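Long-range contacts in fructosyl amine: oxygen oxidoreductase (Aspergillus fumigatus, PDB 3DJE), which catalyses the oxidative deglycation of fructosyl amino acids by molecular oxygen, using a covalently attached FAD cofactor: residues A[303-308]-A[332-337]; A[234-239]-A[279-284]; A[404-409]-A[418-423]. One frame throughout, in Å; residues are numbered along the deposited sequence.

Contact 1 (A[303-308]-A[332-337]). With FAD (flavin-adenine dinucleotide), chain C.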
# COMPACT_ATOMS: atom_id res chain seq x y z
N THR A 303 -1.84 16.35 -5.38
CA THR A 303 -1.47 15.83 -6.68
C THR A 303 -0.18 16.53 -7.17
O THR A 303 -0.07 16.98 -8.31
CB THR A 303 -2.66 15.95 -7.68
OG1 THR A 303 -3.87 15.52 -7.02
CG2 THR A 303 -2.43 15.05 -8.85
N GLN A 304 0.80 16.58 -6.27
CA GLN A 304 2.14 17.09 -6.55
C GLN A 304 3.07 16.34 -5.60
O GLN A 304 2.61 15.64 -4.70
CB GLN A 304 2.26 18.60 -6.25
CG GLN A 304 1.38 19.56 -7.06
CD GLN A 304 1.62 19.52 -8.57
OE1 GLN A 304 2.60 18.96 -9.05
NE2 GLN A 304 0.69 20.12 -9.32
N ILE A 305 4.37 16.48 -5.81
CA ILE A 305 5.33 15.99 -4.83
C ILE A 305 6.27 17.13 -4.42
O ILE A 305 6.40 18.09 -5.17
CB ILE A 305 6.12 14.77 -5.35
CG1 ILE A 305 6.91 15.11 -6.63
CG2 ILE A 305 5.17 13.59 -5.61
CD1 ILE A 305 7.92 14.05 -7.01
N PRO A 306 6.91 17.02 -3.24
CA PRO A 306 7.92 18.02 -2.85
C PRO A 306 9.04 18.11 -3.89
O PRO A 306 9.41 17.10 -4.48
CB PRO A 306 8.48 17.47 -1.54
CG PRO A 306 7.34 16.64 -0.97
CD PRO A 306 6.74 16.00 -2.19
N LYS A 307 9.59 19.31 -4.09
CA LYS A 307 10.69 19.47 -5.03
C LYS A 307 11.89 18.59 -4.69
O LYS A 307 12.55 18.08 -5.59
CB LYS A 307 11.09 20.94 -5.17
CG LYS A 307 10.07 21.77 -5.97
CD LYS A 307 10.40 21.81 -7.46
CE LYS A 307 11.35 22.97 -7.78
NZ LYS A 307 11.58 23.14 -9.25
N GLU A 308 12.15 18.39 -3.40
CA GLU A 308 13.25 17.52 -2.98
C GLU A 308 13.03 16.08 -3.46
O GLU A 308 13.99 15.39 -3.82
CB GLU A 308 13.48 17.58 -1.46
CG GLU A 308 12.29 17.14 -0.63
CD GLU A 308 12.65 16.83 0.81
OE1 GLU A 308 13.86 16.68 1.12
OE2 GLU A 308 11.71 16.75 1.63
N ALA A 332 2.03 13.42 -10.88
CA ALA A 332 2.73 13.28 -9.59
C ALA A 332 1.74 13.34 -8.44
O ALA A 332 0.79 14.13 -8.47
CB ALA A 332 3.79 14.37 -9.43
N ARG A 333 1.98 12.53 -7.42
CA ARG A 333 1.18 12.63 -6.20
C ARG A 333 1.87 12.06 -4.98
O ARG A 333 2.81 11.27 -5.08
CB ARG A 333 -0.19 11.97 -6.36
CG ARG A 333 -0.21 10.44 -6.18
CD ARG A 333 -1.66 10.06 -6.06
NE ARG A 333 -1.95 8.62 -6.00
CZ ARG A 333 -2.43 8.01 -4.91
NH1 ARG A 333 -2.74 6.73 -4.95
NH2 ARG A 333 -2.60 8.69 -3.78
N ILE A 334 1.37 12.48 -3.82
CA ILE A 334 1.70 11.79 -2.57
C ILE A 334 0.66 10.68 -2.31
O ILE A 334 -0.49 10.74 -2.76
CB ILE A 334 1.84 12.76 -1.39
CG1 ILE A 334 0.49 13.41 -1.05
CG2 ILE A 334 2.92 13.85 -1.74
CD1 ILE A 334 0.54 14.31 0.21
N CYS A 335 1.10 9.66 -1.57
CA CYS A 335 0.35 8.44 -1.39
C CYS A 335 0.54 8.01 0.07
O CYS A 335 1.69 7.89 0.53
CB CYS A 335 0.95 7.40 -2.34
SG CYS A 335 0.43 5.70 -2.13
N TRP A 336 -0.57 7.80 0.79
CA TRP A 336 -0.53 7.61 2.24
C TRP A 336 -0.85 6.19 2.67
O TRP A 336 -1.74 5.56 2.11
CB TRP A 336 -1.56 8.49 2.92
CG TRP A 336 -1.23 9.96 2.93
CD1 TRP A 336 -1.54 10.87 1.98
CD2 TRP A 336 -0.55 10.67 3.97
NE1 TRP A 336 -1.09 12.12 2.35
CE2 TRP A 336 -0.47 12.02 3.57
CE3 TRP A 336 0.02 10.28 5.21
CZ2 TRP A 336 0.14 13.01 4.36
CZ3 TRP A 336 0.63 11.27 5.99
CH2 TRP A 336 0.69 12.62 5.56
N CYS A 337 -0.14 5.73 3.70
CA CYS A 337 -0.52 4.50 4.40
C CYS A 337 -0.31 4.76 5.89
O CYS A 337 -0.20 5.93 6.32
CB CYS A 337 0.26 3.29 3.88
SG CYS A 337 -0.42 1.65 4.35
PA FAD C . -6.36 2.68 1.22
O1A FAD C . -6.37 1.80 0.05
O2A FAD C . -5.59 3.96 1.14
O5B FAD C . -7.89 2.94 1.54
C5B FAD C . -8.33 3.85 2.54
C4B FAD C . -9.75 4.29 2.15
O4B FAD C . -10.21 5.01 3.31
C3B FAD C . -9.64 5.30 0.99
O3B FAD C . -10.36 4.84 -0.17
C2B FAD C . -10.28 6.56 1.61
O2B FAD C . -11.10 7.29 0.65
C1B FAD C . -11.09 5.96 2.79
N9A FAD C . -11.47 7.09 3.70
C8A FAD C . -10.73 8.15 4.08
N7A FAD C . -11.49 8.95 4.86
C5A FAD C . -12.70 8.39 4.96
C6A FAD C . -13.88 8.76 5.61
N6A FAD C . -13.95 9.91 6.31
N1A FAD C . -14.96 7.94 5.51
C2A FAD C . -14.91 6.80 4.81
N3A FAD C . -13.79 6.43 4.18
C4A FAD C . -12.69 7.21 4.24
N1 FAD C . 1.98 -2.23 -1.39
C2 FAD C . 2.36 -3.39 -2.07
O2 FAD C . 1.95 -4.49 -1.72
N3 FAD C . 3.24 -3.28 -3.15
C4 FAD C . 3.75 -2.06 -3.56
O4 FAD C . 4.52 -2.01 -4.53
C4X FAD C . 3.38 -0.90 -2.86
N5 FAD C . 3.89 0.34 -3.24
C5X FAD C . 3.37 1.50 -2.66
C6 FAD C . 3.73 2.73 -3.19
C7 FAD C . 3.20 3.90 -2.67
C7M FAD C . 3.66 5.23 -3.28
C8 FAD C . 2.29 3.85 -1.62
C8M FAD C . 1.64 5.15 -1.09
C9 FAD C . 1.91 2.60 -1.09
C9A FAD C . 2.44 1.42 -1.62
N10 FAD C . 2.10 0.15 -1.11
C10 FAD C . 2.50 -1.00 -1.79
C1' FAD C . 1.30 0.03 0.12
C2' FAD C . -0.17 -0.15 -0.22
O2' FAD C . -0.54 0.74 -1.30
C3' FAD C . -1.02 0.14 1.01
O3' FAD C . -0.45 -0.56 2.14
C4' FAD C . -2.47 -0.34 0.85
O4' FAD C . -3.01 0.03 -0.42
C5' FAD C . -3.32 0.27 1.97
O5' FAD C . -4.67 -0.21 1.86
P FAD C . -5.79 0.34 2.86
O1P FAD C . -5.32 0.17 4.27
O2P FAD C . -7.06 -0.29 2.42
O3P FAD C . -5.89 1.91 2.56
O HOH W 1 0.20 15.73 -11.05
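I305 lays its CG2 methyl on R333 and A332 where the loop leading into helix 307-320 passes strand 331-339, a strand of the large mixed sheet in this MSOX-family flavoenzyme. The touching parts run at 79° to each other, so they meet over a short crossing rather than pairing as strands. Methyl groups make most of the direct contact. I305 CG2 sits 3.4 Å from the carbonyl oxygen R333 O and 4.1 Å from A332 CB; with CG1 wedged between the backbone N and the carbonyl carbon (chi1 60°), it is CG2 that lies anti to that carbon. I334 CG2 is 3.5 Å from another carbonyl oxygen, Q304 O, and meets P306 CD more loosely. P306, the N-cap of helix 307-320, also packs on T237 and Y284.

Polar links are few. Water 1 accepts from A332 N at 3.0 Å and lies beside T303 O. The Q304 amide turns elsewhere, to T428 OG1 and V430 O. R333 carries its guanidinium past the side chain of C335: NH1 bonds to S46 O and N49 O, while NH2 makes a weak bond to I334 O.

Farther along strand 331-339 the flavin is attached covalently. C335 SG, anti to its backbone N (chi1 169°), is bonded to FAD C8M at 1.7 Å, the cysteinyl attachment known in this family; two residues on, C337 SG lies 3.1 Å from FAD O3'.

Contact 2 (A[234-239]-A[279-284]). With FSA (1-S-(carboxymethyl)-1-thio-beta-D-fructopyranose), chain D.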
# COMPACT_ATOMS: atom_id res chain seq x y z
N THR A 234 1.75 7.88 7.22
CA THR A 234 3.02 8.24 6.57
C THR A 234 2.82 8.19 5.06
O THR A 234 2.02 7.39 4.54
CB THR A 234 4.15 7.28 7.01
OG1 THR A 234 4.09 7.11 8.43
CG2 THR A 234 5.52 7.86 6.64
N ALA A 235 3.54 9.06 4.35
CA ALA A 235 3.32 9.21 2.92
C ALA A 235 4.58 9.01 2.10
O ALA A 235 5.69 9.35 2.53
CB ALA A 235 2.73 10.57 2.64
N TRP A 236 4.37 8.49 0.89
CA TRP A 236 5.42 8.32 -0.11
C TRP A 236 5.03 9.08 -1.38
O TRP A 236 3.92 9.62 -1.48
CB TRP A 236 5.75 6.82 -0.34
CG TRP A 236 6.51 6.31 0.84
CD1 TRP A 236 7.88 6.30 0.99
CD2 TRP A 236 5.97 5.83 2.09
NE1 TRP A 236 8.21 5.83 2.24
CE2 TRP A 236 7.06 5.53 2.93
CE3 TRP A 236 4.66 5.60 2.55
CZ2 TRP A 236 6.89 5.03 4.23
CZ3 TRP A 236 4.49 5.09 3.85
CH2 TRP A 236 5.61 4.80 4.67
N THR A 237 5.97 9.12 -2.31
CA THR A 237 5.93 10.00 -3.45
C THR A 237 6.06 9.18 -4.74
O THR A 237 6.80 8.20 -4.80
CB THR A 237 7.07 11.05 -3.36
OG1 THR A 237 8.25 10.43 -2.81
CG2 THR A 237 6.65 12.17 -2.43
N LEU A 238 5.30 9.57 -5.76
CA LEU A 238 5.35 8.89 -7.05
C LEU A 238 5.16 9.89 -8.19
O LEU A 238 4.48 10.92 -8.03
CB LEU A 238 4.28 7.78 -7.13
CG LEU A 238 2.80 8.20 -7.23
CD1 LEU A 238 2.32 8.40 -8.67
CD2 LEU A 238 1.89 7.18 -6.50
N VAL A 239 5.77 9.57 -9.33
CA VAL A 239 5.60 10.35 -10.56
C VAL A 239 5.39 9.40 -11.74
O VAL A 239 5.74 8.22 -11.64
CB VAL A 239 6.82 11.29 -10.86
CG1 VAL A 239 7.14 12.17 -9.67
CG2 VAL A 239 8.05 10.47 -11.31
N ASP A 279 10.80 7.50 -5.73
CA ASP A 279 12.04 7.71 -4.97
C ASP A 279 11.89 7.07 -3.59
O ASP A 279 10.95 7.39 -2.87
CB ASP A 279 12.36 9.20 -4.84
CG ASP A 279 11.24 10.03 -4.19
OD1 ASP A 279 10.06 9.95 -4.65
OD2 ASP A 279 11.53 10.78 -3.22
N GLU A 280 12.80 6.17 -3.22
CA GLU A 280 12.70 5.53 -1.92
C GLU A 280 13.26 6.40 -0.78
O GLU A 280 14.26 7.09 -0.93
CB GLU A 280 13.35 4.13 -1.94
CG GLU A 280 13.23 3.30 -0.65
CD GLU A 280 11.79 2.93 -0.22
OE1 GLU A 280 10.84 3.09 -1.03
OE2 GLU A 280 11.61 2.48 0.94
N HIS A 281 12.56 6.36 0.34
CA HIS A 281 12.90 7.11 1.55
C HIS A 281 12.03 6.61 2.69
O HIS A 281 11.07 5.85 2.44
CB HIS A 281 12.72 8.62 1.33
CG HIS A 281 11.36 9.01 0.85
ND1 HIS A 281 10.25 9.02 1.68
CD2 HIS A 281 10.92 9.41 -0.36
CE1 HIS A 281 9.20 9.41 0.99
NE2 HIS A 281 9.57 9.67 -0.25
N PRO A 282 12.38 6.94 3.95
CA PRO A 282 11.61 6.47 5.10
C PRO A 282 10.21 7.09 5.32
O PRO A 282 9.53 6.70 6.27
CB PRO A 282 12.53 6.75 6.30
CG PRO A 282 13.89 6.99 5.68
CD PRO A 282 13.60 7.65 4.39
N GLY A 283 9.79 8.00 4.44
CA GLY A 283 8.42 8.52 4.47
C GLY A 283 8.30 9.94 5.00
O GLY A 283 9.21 10.44 5.69
N TYR A 284 7.18 10.59 4.66
CA TYR A 284 6.78 11.89 5.22
C TYR A 284 5.62 11.70 6.19
O TYR A 284 4.62 11.05 5.86
CB TYR A 284 6.29 12.83 4.13
CG TYR A 284 7.33 13.33 3.18
CD1 TYR A 284 8.03 14.51 3.45
CD2 TYR A 284 7.61 12.66 1.99
CE1 TYR A 284 8.99 14.98 2.57
CE2 TYR A 284 8.56 13.12 1.09
CZ TYR A 284 9.26 14.29 1.40
OH TYR A 284 10.20 14.76 0.52
OAB FSA D . 5.74 -4.33 -0.71
CAL FSA D . 6.51 -4.16 -1.68
OAA FSA D . 7.05 -5.13 -2.28
CAH FSA D . 6.83 -2.77 -2.18
SAK FSA D . 6.14 -1.51 -1.16
C1 FSA D . 6.85 -0.16 -2.06
C2 FSA D . 6.92 1.11 -1.19
O2 FSA D . 7.04 2.27 -2.03
C3 FSA D . 8.11 1.06 -0.23
O3 FSA D . 9.34 1.08 -0.97
C4 FSA D . 8.06 2.18 0.81
O4 FSA D . 9.09 1.97 1.79
C5 FSA D . 6.71 2.23 1.53
O5 FSA D . 6.55 1.11 2.40
C6 FSA D . 5.59 2.28 0.50
O6 FSA D . 5.71 1.16 -0.39
O HOH W 2 8.25 7.19 -2.74
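W236 presses one face of its indole against G283 CA, toward the rim of the ring, and turns the opposite face to the bound ligand FSA, whose pyranose C5 lies over the ring centre, 3.6 Å from CE2. The strand 232-242 that carries W236 pairs antiparallel with strand 274-289 in the large mixed sheet, but between these segments only one bridge forms, A235 with Y284, a hydrogen-bonded pair: A235 N to Y284 O is 2.7 Å and Y284 N to A235 O is 2.9 Å. Toward D279 the backbones part, and water 2 spans them, accepting from T237 N and donating to D279 O.

Side chains occupy this widening. W236 NE1 donates to H281 O at 2.9 Å (N-H...O 153°), with the oxygen exactly in the indole plane; this bond would fix the rotation of the ring under the sugar. The H281 imidazole runs nearly parallel to the five-membered ring of W236, planes at 14°, but slid so far along that overlap is slight. Its in-plane edge is gripped twice: NE2 donates to T237 OG1 at 3.0 Å, and ND1 accepts from G283 N, consistent with a neutral imidazole protonated at NE2. T237 OG1 in turn donates a hydrogen bond to D279 OD1, 2.6 Å away on the syn side, while D279 OD2 is held in a salt bridge with R312.

E280 points its CB away from strand 232-242, yet its chain bends at chi2 (63°) and the carboxylate comes round to the ligand. There it takes two hydroxyls of the pyranose at once, FSA O3 on OE1 at 2.5 Å and FSA O4 on OE2 at 2.7 Å.

Contact 3 (A[404-409]-A[418-423])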
# COMPACT_ATOMS: atom_id res chain seq x y z
N ASN A 404 8.56 5.84 19.16
CA ASN A 404 9.41 6.74 18.40
C ASN A 404 8.81 6.98 17.02
O ASN A 404 8.94 6.12 16.13
CB ASN A 404 10.81 6.16 18.28
CG ASN A 404 11.73 7.00 17.42
OD1 ASN A 404 11.43 8.15 17.09
ND2 ASN A 404 12.87 6.43 17.05
N TRP A 405 8.18 8.14 16.85
CA TRP A 405 7.54 8.51 15.58
C TRP A 405 8.54 8.69 14.45
O TRP A 405 8.16 8.67 13.28
CB TRP A 405 6.70 9.78 15.73
CG TRP A 405 5.55 9.69 16.69
CD1 TRP A 405 5.40 10.41 17.84
CD2 TRP A 405 4.40 8.83 16.60
NE1 TRP A 405 4.22 10.06 18.47
CE2 TRP A 405 3.59 9.09 17.73
CE3 TRP A 405 3.97 7.87 15.67
CZ2 TRP A 405 2.38 8.43 17.96
CZ3 TRP A 405 2.76 7.21 15.90
CH2 TRP A 405 1.98 7.49 17.04
N ARG A 406 9.81 8.90 14.79
CA ARG A 406 10.85 9.14 13.79
C ARG A 406 11.62 7.85 13.43
O ARG A 406 12.61 7.91 12.70
CB ARG A 406 11.80 10.27 14.24
CG ARG A 406 11.12 11.67 14.38
CD ARG A 406 10.68 12.23 13.02
NE ARG A 406 9.59 13.20 13.13
CZ ARG A 406 8.74 13.49 12.15
NH1 ARG A 406 8.85 12.89 10.97
NH2 ARG A 406 7.78 14.39 12.33
N ASP A 407 11.16 6.71 13.93
CA ASP A 407 11.72 5.39 13.60
C ASP A 407 11.62 5.15 12.09
O ASP A 407 10.53 5.21 11.50
CB ASP A 407 10.97 4.27 14.35
CG ASP A 407 11.69 2.92 14.32
OD1 ASP A 407 12.54 2.65 13.45
OD2 ASP A 407 11.36 2.08 15.20
N THR A 408 12.76 4.87 11.46
CA THR A 408 12.78 4.65 10.01
C THR A 408 12.19 3.29 9.60
O THR A 408 11.94 3.05 8.42
CB THR A 408 14.21 4.79 9.43
OG1 THR A 408 15.10 3.95 10.17
CG2 THR A 408 14.68 6.24 9.52
N LEU A 409 11.99 2.42 10.59
CA LEU A 409 11.30 1.12 10.40
C LEU A 409 11.85 0.28 9.24
O LEU A 409 11.08 -0.29 8.45
CB LEU A 409 9.79 1.32 10.24
CG LEU A 409 9.08 1.87 11.48
CD1 LEU A 409 7.64 2.26 11.17
CD2 LEU A 409 9.13 0.89 12.62
N VAL A 418 12.81 9.90 8.76
CA VAL A 418 11.38 10.14 8.52
C VAL A 418 11.16 11.65 8.46
O VAL A 418 11.39 12.38 9.45
CB VAL A 418 10.50 9.48 9.62
CG1 VAL A 418 9.01 9.71 9.33
CG2 VAL A 418 10.79 7.99 9.73
N MSE A 419 10.74 12.13 7.30
CA MSE A 419 10.57 13.56 7.05
C MSE A 419 9.18 14.05 7.45
O MSE A 419 8.35 13.26 7.92
CB MSE A 419 10.85 13.86 5.58
CG MSE A 419 12.25 13.45 5.16
SE MSE A 419 12.44 13.40 3.26
CE MSE A 419 11.39 11.79 2.92
N ASP A 420 8.94 15.35 7.30
CA ASP A 420 7.62 15.91 7.59
C ASP A 420 7.25 17.00 6.59
O ASP A 420 8.07 17.82 6.20
CB ASP A 420 7.56 16.44 9.04
CG ASP A 420 6.13 16.67 9.52
OD1 ASP A 420 5.62 15.82 10.28
OD2 ASP A 420 5.53 17.68 9.12
N PHE A 421 5.99 16.98 6.17
CA PHE A 421 5.52 17.92 5.15
C PHE A 421 5.58 19.38 5.60
O PHE A 421 5.62 20.28 4.75
CB PHE A 421 4.10 17.55 4.70
CG PHE A 421 4.05 16.38 3.74
CD1 PHE A 421 4.68 16.46 2.49
CD2 PHE A 421 3.36 15.22 4.08
CE1 PHE A 421 4.64 15.37 1.60
CE2 PHE A 421 3.32 14.12 3.18
CZ PHE A 421 3.95 14.21 1.95
N HIS A 422 5.57 19.61 6.91
CA HIS A 422 5.74 20.98 7.44
C HIS A 422 7.09 21.58 7.07
O HIS A 422 7.25 22.80 7.06
CB HIS A 422 5.54 21.01 8.96
CG HIS A 422 4.12 20.79 9.38
ND1 HIS A 422 3.62 19.54 9.70
CD2 HIS A 422 3.08 21.66 9.52
CE1 HIS A 422 2.34 19.65 10.02
NE2 HIS A 422 1.99 20.92 9.92
N ASP A 423 8.07 20.71 6.77
CA ASP A 423 9.41 21.14 6.35
C ASP A 423 9.50 21.40 4.84
O ASP A 423 10.51 21.93 4.36
CB ASP A 423 10.46 20.10 6.75
CG ASP A 423 10.55 19.90 8.26
OD1 ASP A 423 10.07 20.76 9.03
OD2 ASP A 423 11.10 18.86 8.68
O HOH W 3 14.11 9.64 11.34
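R406 stretches from its turn across V418, and its tip reaches M419 and D420 of 418-423. From CB the chain leaves with CG anti to the carbonyl carbon, then bends at chi2 (-67°), which sets CD 3.6 Å from V418 O. NE passes the same oxygen at a longer range. NH1 is shared: it makes a weak bond to V418 O at 3.0 Å and another bond to M419 O at 3.1 Å, standing well above that carbonyl's plane, and it is also hydrogen-bonded to T285 OG1.

At the other tip NH2 forms a salt bridge with D420 OD1 whose hydrogen bond is weak, at 3.3 Å but fairly straight (159°). The oxygen lies in the plane of the guanidinium at its edge, although the two flat groups are turned 71° apart.

R406 itself occupies the third position of a type I beta turn, N404 to D407, whose start is also an Asx turn, N404 OD1 accepting from R406 N. Facing it, strand 419-420 runs parallel to strand 274-289 at the margin of the large sheet. V418 packs its two methyls on the turn: CG1 lies 3.6 Å from R406 NH1 and CG2 3.3 Å from D407 O. Water 3 ties R406 O to V418 N. D420 OD1 is further bound by T285 OG1 and M287 N, while OD2 accepts from both H422 N and H422 ND1, the latter at 2.7 Å on its syn side.

The three contacts follow one another along the chain in the order 2, 1, 3, and all reach the same mixed sheet. Strand 232-242 lies between 331-339 and 274-289, and 419-420 adds on beyond 274-289. Centres of contacts 1 and 2 are about 7 Å apart, joined by C335 O with W236 N and by E308 OE2 with Y284 OH; contact 3 is about 11 Å from contact 2 and 15 Å from contact 1. F421 packs against Y284, I334, W336 and P306, touching both other contacts. Neighbouring strands thus present the flavin attachment in contact 1 and the ligand-binding residues in contact 2, while contact 3 lies farther from the active site.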